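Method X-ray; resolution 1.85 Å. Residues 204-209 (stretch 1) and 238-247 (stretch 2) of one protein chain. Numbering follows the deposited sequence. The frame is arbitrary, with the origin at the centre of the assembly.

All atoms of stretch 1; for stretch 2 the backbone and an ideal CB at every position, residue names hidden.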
ATOM      1  N   VAL A 204      11.370  -0.313  -9.885  1.00 28.41           N
ATOM      2  CA  VAL A 204      10.681   0.967  -9.972  1.00 28.60           C
ATOM      3  C   VAL A 204       9.566   0.887 -11.007  1.00 29.39           C
ATOM      4  O   VAL A 204       9.799   0.471 -12.163  1.00 29.21           O
ATOM      5  CB  VAL A 204      11.650   2.122 -10.374  1.00 28.50           C
ATOM      6  CG1 VAL A 204      10.883   3.480 -10.440  1.00 27.84           C
ATOM      7  CG2 VAL A 204      12.893   2.227  -9.363  1.00 27.15           C
ATOM      8  N   LEU A 205       8.377   1.331 -10.610  1.00 29.60           N
ATOM      9  CA  LEU A 205       7.207   1.354 -11.495  1.00 31.03           C
ATOM     10  C   LEU A 205       6.662   2.784 -11.552  1.00 31.89           C
ATOM     11  O   LEU A 205       6.444   3.400 -10.505  1.00 31.93           O
ATOM     12  CB  LEU A 205       6.141   0.405 -10.955  1.00 31.81           C
ATOM     13  CG  LEU A 205       6.736  -1.028 -11.006  1.00 34.40           C
ATOM     14  CD1 LEU A 205       6.355  -1.853  -9.813  1.00 34.95           C
ATOM     15  CD2 LEU A 205       6.331  -1.669 -12.335  1.00 35.92           C
ATOM     16  N   GLY A 206       6.447   3.315 -12.754  1.00 32.83           N
ATOM     17  CA  GLY A 206       5.837   4.651 -12.899  1.00 33.92           C
ATOM     18  C   GLY A 206       4.395   4.584 -13.385  1.00 35.36           C
ATOM     19  O   GLY A 206       3.919   3.528 -13.753  1.00 35.38           O
ATOM     20  N   SER A 207       3.697   5.715 -13.454  1.00 38.08           N
ATOM     21  CA  SER A 207       2.351   5.669 -14.032  1.00 39.78           C
ATOM     22  C   SER A 207       2.423   5.401 -15.522  1.00 40.71           C
ATOM     23  O   SER A 207       3.352   5.850 -16.174  1.00 40.81           O
ATOM     24  CB  SER A 207       1.612   6.959 -13.820  1.00 39.37           C
ATOM     25  OG  SER A 207       2.176   7.964 -14.636  1.00 43.47           O
ATOM     26  N   GLU A 208       1.431   4.676 -16.047  1.00 41.30           N
ATOM     27  CA  GLU A 208       1.257   4.488 -17.490  1.00 42.01           C
ATOM     28  C   GLU A 208       1.102   5.829 -18.234  1.00 41.61           C
ATOM     29  O   GLU A 208       1.530   5.945 -19.386  1.00 42.75           O
ATOM     30  CB  GLU A 208       0.081   3.542 -17.758  1.00 41.84           C
ATOM     31  CG  GLU A 208      -0.627   3.735 -19.069  1.00 43.00           C
ATOM     32  CD  GLU A 208      -1.882   2.888 -19.187  1.00 43.75           C
ATOM     33  OE1 GLU A 208      -2.569   2.638 -18.162  1.00 45.06           O
ATOM     34  OE2 GLU A 208      -2.181   2.481 -20.326  1.00 46.27           O
ATOM     35  N   GLY A 209       0.518   6.827 -17.567  1.00 40.31           N
ATOM     36  CA  GLY A 209       0.388   8.179 -18.116  1.00 40.38           C
ATOM     37  C   GLY A 209       1.688   8.925 -18.409  1.00 39.49           C
ATOM     38  O   GLY A 209       1.814   9.533 -19.461  1.00 39.38           O
ATOM     39  N   UNK A 238       1.454   1.317 -27.003  1.00 43.65           N
ATOM     40  CA  UNK A 238       1.693   2.318 -25.961  1.00 43.17           C
ATOM     41  C   UNK A 238       2.208   1.674 -24.680  1.00 42.11           C
ATOM     42  O   UNK A 238       3.357   1.232 -24.633  1.00 42.12           O
ATOM     43  CB  UNK A 238       0.411   3.101 -25.671  1.00 43.17           C
ATOM     44  N   UNK A 239       1.378   1.611 -23.641  1.00 40.62           N
ATOM     45  CA  UNK A 239       1.835   1.063 -22.368  1.00 40.09           C
ATOM     46  C   UNK A 239       0.789   0.178 -21.712  1.00 38.45           C
ATOM     47  O   UNK A 239      -0.400   0.343 -21.963  1.00 38.62           O
ATOM     48  CB  UNK A 239       2.219   2.198 -21.416  1.00 40.09           C
ATOM     49  N   UNK A 240       1.241  -0.762 -20.881  1.00 36.83           N
ATOM     50  CA  UNK A 240       0.329  -1.558 -20.073  1.00 34.98           C
ATOM     51  C   UNK A 240      -0.000  -0.780 -18.809  1.00 34.27           C
ATOM     52  O   UNK A 240       0.813   0.004 -18.339  1.00 32.99           O
ATOM     53  CB  UNK A 240       0.931  -2.924 -19.737  1.00 34.98           C
ATOM     54  N   UNK A 241      -1.196  -1.009 -18.263  1.00 32.61           N
ATOM     55  CA  UNK A 241      -1.565  -0.447 -16.969  1.00 32.38           C
ATOM     56  C   UNK A 241      -0.456  -0.796 -15.943  1.00 31.45           C
ATOM     57  O   UNK A 241       0.120  -1.879 -16.003  1.00 31.97           O
ATOM     58  CB  UNK A 241      -2.927  -0.978 -16.516  1.00 32.38           C
ATOM     59  N   UNK A 242      -0.135   0.124 -15.030  1.00 29.65           N
ATOM     60  CA  UNK A 242       0.985  -0.112 -14.105  1.00 29.92           C
ATOM     61  C   UNK A 242       0.774  -1.332 -13.188  1.00 29.35           C
ATOM     62  O   UNK A 242       1.722  -2.026 -12.866  1.00 28.51           O
ATOM     63  CB  UNK A 242       1.205   1.134 -13.245  1.00 29.92           C
ATOM     64  N   UNK A 243      -0.458  -1.579 -12.752  1.00 29.31           N
ATOM     65  CA  UNK A 243      -0.699  -2.723 -11.869  1.00 28.64           C
ATOM     66  C   UNK A 243      -0.545  -4.030 -12.670  1.00 29.20           C
ATOM     67  O   UNK A 243      -0.098  -5.052 -12.147  1.00 29.03           O
ATOM     68  CB  UNK A 243      -2.090  -2.635 -11.237  1.00 28.64           C
ATOM     69  N   UNK A 244      -0.992  -4.014 -13.925  1.00 29.09           N
ATOM     70  CA  UNK A 244      -0.820  -5.168 -14.814  1.00 29.25           C
ATOM     71  C   UNK A 244       0.671  -5.463 -14.999  1.00 29.49           C
ATOM     72  O   UNK A 244       1.115  -6.619 -14.856  1.00 29.36           O
ATOM     73  CB  UNK A 244      -1.488  -4.915 -16.167  1.00 29.25           C
ATOM     74  N   UNK A 245       1.453  -4.424 -15.302  1.00 29.86           N
ATOM     75  CA  UNK A 245       2.878  -4.583 -15.492  1.00 29.44           C
ATOM     76  C   UNK A 245       3.515  -5.107 -14.202  1.00 30.65           C
ATOM     77  O   UNK A 245       4.363  -5.999 -14.240  1.00 30.28           O
ATOM     78  CB  UNK A 245       3.515  -3.259 -15.918  1.00 29.44           C
ATOM     79  N   UNK A 246       3.074  -4.581 -13.061  1.00 30.47           N
ATOM     80  CA  UNK A 246       3.616  -5.034 -11.774  1.00 31.01           C
ATOM     81  C   UNK A 246       3.387  -6.539 -11.550  1.00 30.45           C
ATOM     82  O   UNK A 246       4.275  -7.249 -11.083  1.00 29.75           O
ATOM     83  CB  UNK A 246       2.980  -4.238 -10.632  1.00 31.01           C
ATOM     84  N   UNK A 247       2.183  -7.000 -11.868  1.00 30.52           N
ATOM     85  CA  UNK A 247       1.807  -8.407 -11.707  1.00 29.81           C
ATOM     86  C   UNK A 247       2.672  -9.298 -12.610  1.00 30.56           C
ATOM     87  O   UNK A 247       3.152 -10.347 -12.184  1.00 30.59           O
ATOM     88  CB  UNK A 247       0.324  -8.605 -12.027  1.00 29.81           C
TER

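Position 238 points its CB toward stretch 1, but the ideal CB has nothing of that stretch within 5.5 Å. Many side chains would suit. The residue is Glu-238. A water donates to its OE1 (3.1 Å from the water O) and to OE2 of Glu-208 (3.2 Å from the same water O), so a water links the two acids.

Position 239 is extended, and its ideal CB lies 4.0 Å from CG of Glu-208. The CB points toward stretch 1. A small or polar residue would suit, and a basic one could be attracted by the charge. The residue is Ser-239. Its backbone O lies 3.2 Å from OE2 of Glu-208; both are acceptors and no hydrogen bond forms.

Position 240 is also extended, with CB pointing away. Stretch 1 sets little limit on the side chain. The residue is Leu-240. Its contact is through the backbone: O lies 3.7 Å from CB of Glu-208.

Position 241 has phi/psi of -52/142 and directly precedes helix 242-247. This is an N-cap, where Asn, Asp, Ser or Thr is typical. Its CB points away overall, yet the ideal CB is 4.0 Å from OE1 of Glu-208, which makes a second acid less attractive. The residue is Asn-241. Its OD1 accepts from N of position 244 at 3.2 Å and, weakly, from N of position 243 at 2.8 Å. A water bridges its ND2 (3.0 Å from the water O) to OE1 of Glu-208 (2.8 Å).

Position 242 starts the helix and faces stretch 1 squarely. Its ideal CB is 3.7 Å from O of Gly-206, and Leu-205 lies alongside. A compact apolar residue such as Val, Ala or Ile would suit. The residue is Val-242, chi1 p. Its CG2 packs 3.9 Å from CB of Leu-205 and touches O of Gly-206 at 3.3 Å.

Position 243 points away and 244 is out of reach. Stretch 1 selects nothing at either; they are Ala-243 and Ile-244.

Position 245 points toward stretch 1, with its ideal CB 4.8 Å from CD2 of Leu-205. A small residue fits. It is Ala-245, close by but not in firm contact.

Position 246 points sideways, its ideal CB 4.2 Å from CD1 of Leu-205. Ala, Val, Ser or Thr are plausible. The residue is Thr-246. Its OG1 donates to O of Val-242 at 2.7 Å and lies 3.4 Å from CD1 of Leu-205.

Position 247 is out of reach. It is Ala-247.

Stretch 2 238-247: ESLNVAIATA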
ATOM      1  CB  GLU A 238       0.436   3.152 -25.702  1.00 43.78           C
ATOM      2  CG  GLU A 238      -0.003   4.007 -26.885  1.00 46.17           C
ATOM      3  CD  GLU A 238      -0.784   5.241 -26.449  1.00 48.93           C
ATOM      4  OE1 GLU A 238      -1.067   5.390 -25.229  1.00 50.00           O
ATOM      5  OE2 GLU A 238      -1.106   6.061 -27.332  1.00 49.88           O
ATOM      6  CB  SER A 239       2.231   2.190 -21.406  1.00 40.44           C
ATOM      7  OG  SER A 239       2.807   1.651 -20.232  1.00 44.01           O
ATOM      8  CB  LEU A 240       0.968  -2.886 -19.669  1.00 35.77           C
ATOM      9  CG  LEU A 240       1.083  -3.976 -20.734  1.00 35.87           C
ATOM     10  CD1 LEU A 240       1.948  -5.092 -20.189  1.00 36.62           C
ATOM     11  CD2 LEU A 240      -0.309  -4.463 -21.160  1.00 36.56           C
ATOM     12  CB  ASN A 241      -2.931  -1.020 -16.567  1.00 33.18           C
ATOM     13  CG  ASN A 241      -3.295  -0.702 -15.123  1.00 36.62           C
ATOM     14  OD1 ASN A 241      -2.880  -1.401 -14.214  1.00 38.03           O
ATOM     15  ND2 ASN A 241      -4.049   0.377 -14.914  1.00 35.49           N
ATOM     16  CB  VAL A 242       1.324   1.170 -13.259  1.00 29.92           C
ATOM     17  CG1 VAL A 242       0.126   1.604 -12.429  1.00 30.61           C
ATOM     18  CG2 VAL A 242       2.554   0.915 -12.370  1.00 31.53           C
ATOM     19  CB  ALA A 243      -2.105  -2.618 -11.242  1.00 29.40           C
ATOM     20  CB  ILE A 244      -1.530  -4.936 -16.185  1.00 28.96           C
ATOM     21  CG1 ILE A 244      -3.057  -4.872 -16.000  1.00 30.34           C
ATOM     22  CG2 ILE A 244      -1.101  -5.975 -17.253  1.00 29.50           C
ATOM     23  CD1 ILE A 244      -3.706  -6.251 -15.587  1.00 34.12           C
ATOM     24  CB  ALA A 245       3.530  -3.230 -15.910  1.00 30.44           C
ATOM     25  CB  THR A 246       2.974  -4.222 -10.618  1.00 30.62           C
ATOM     26  OG1 THR A 246       3.271  -2.837 -10.793  1.00 31.64           O
ATOM     27  CG2 THR A 246       3.481  -4.686  -9.248  1.00 32.38           C
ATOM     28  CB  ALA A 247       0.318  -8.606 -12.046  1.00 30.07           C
TER
HETATM   29  O   HOH W   1      -5.072   1.690 -17.425  1.00 46.87           O
HETATM   30  O   HOH W   2      -0.527   3.809 -22.664  1.00 62.00           O
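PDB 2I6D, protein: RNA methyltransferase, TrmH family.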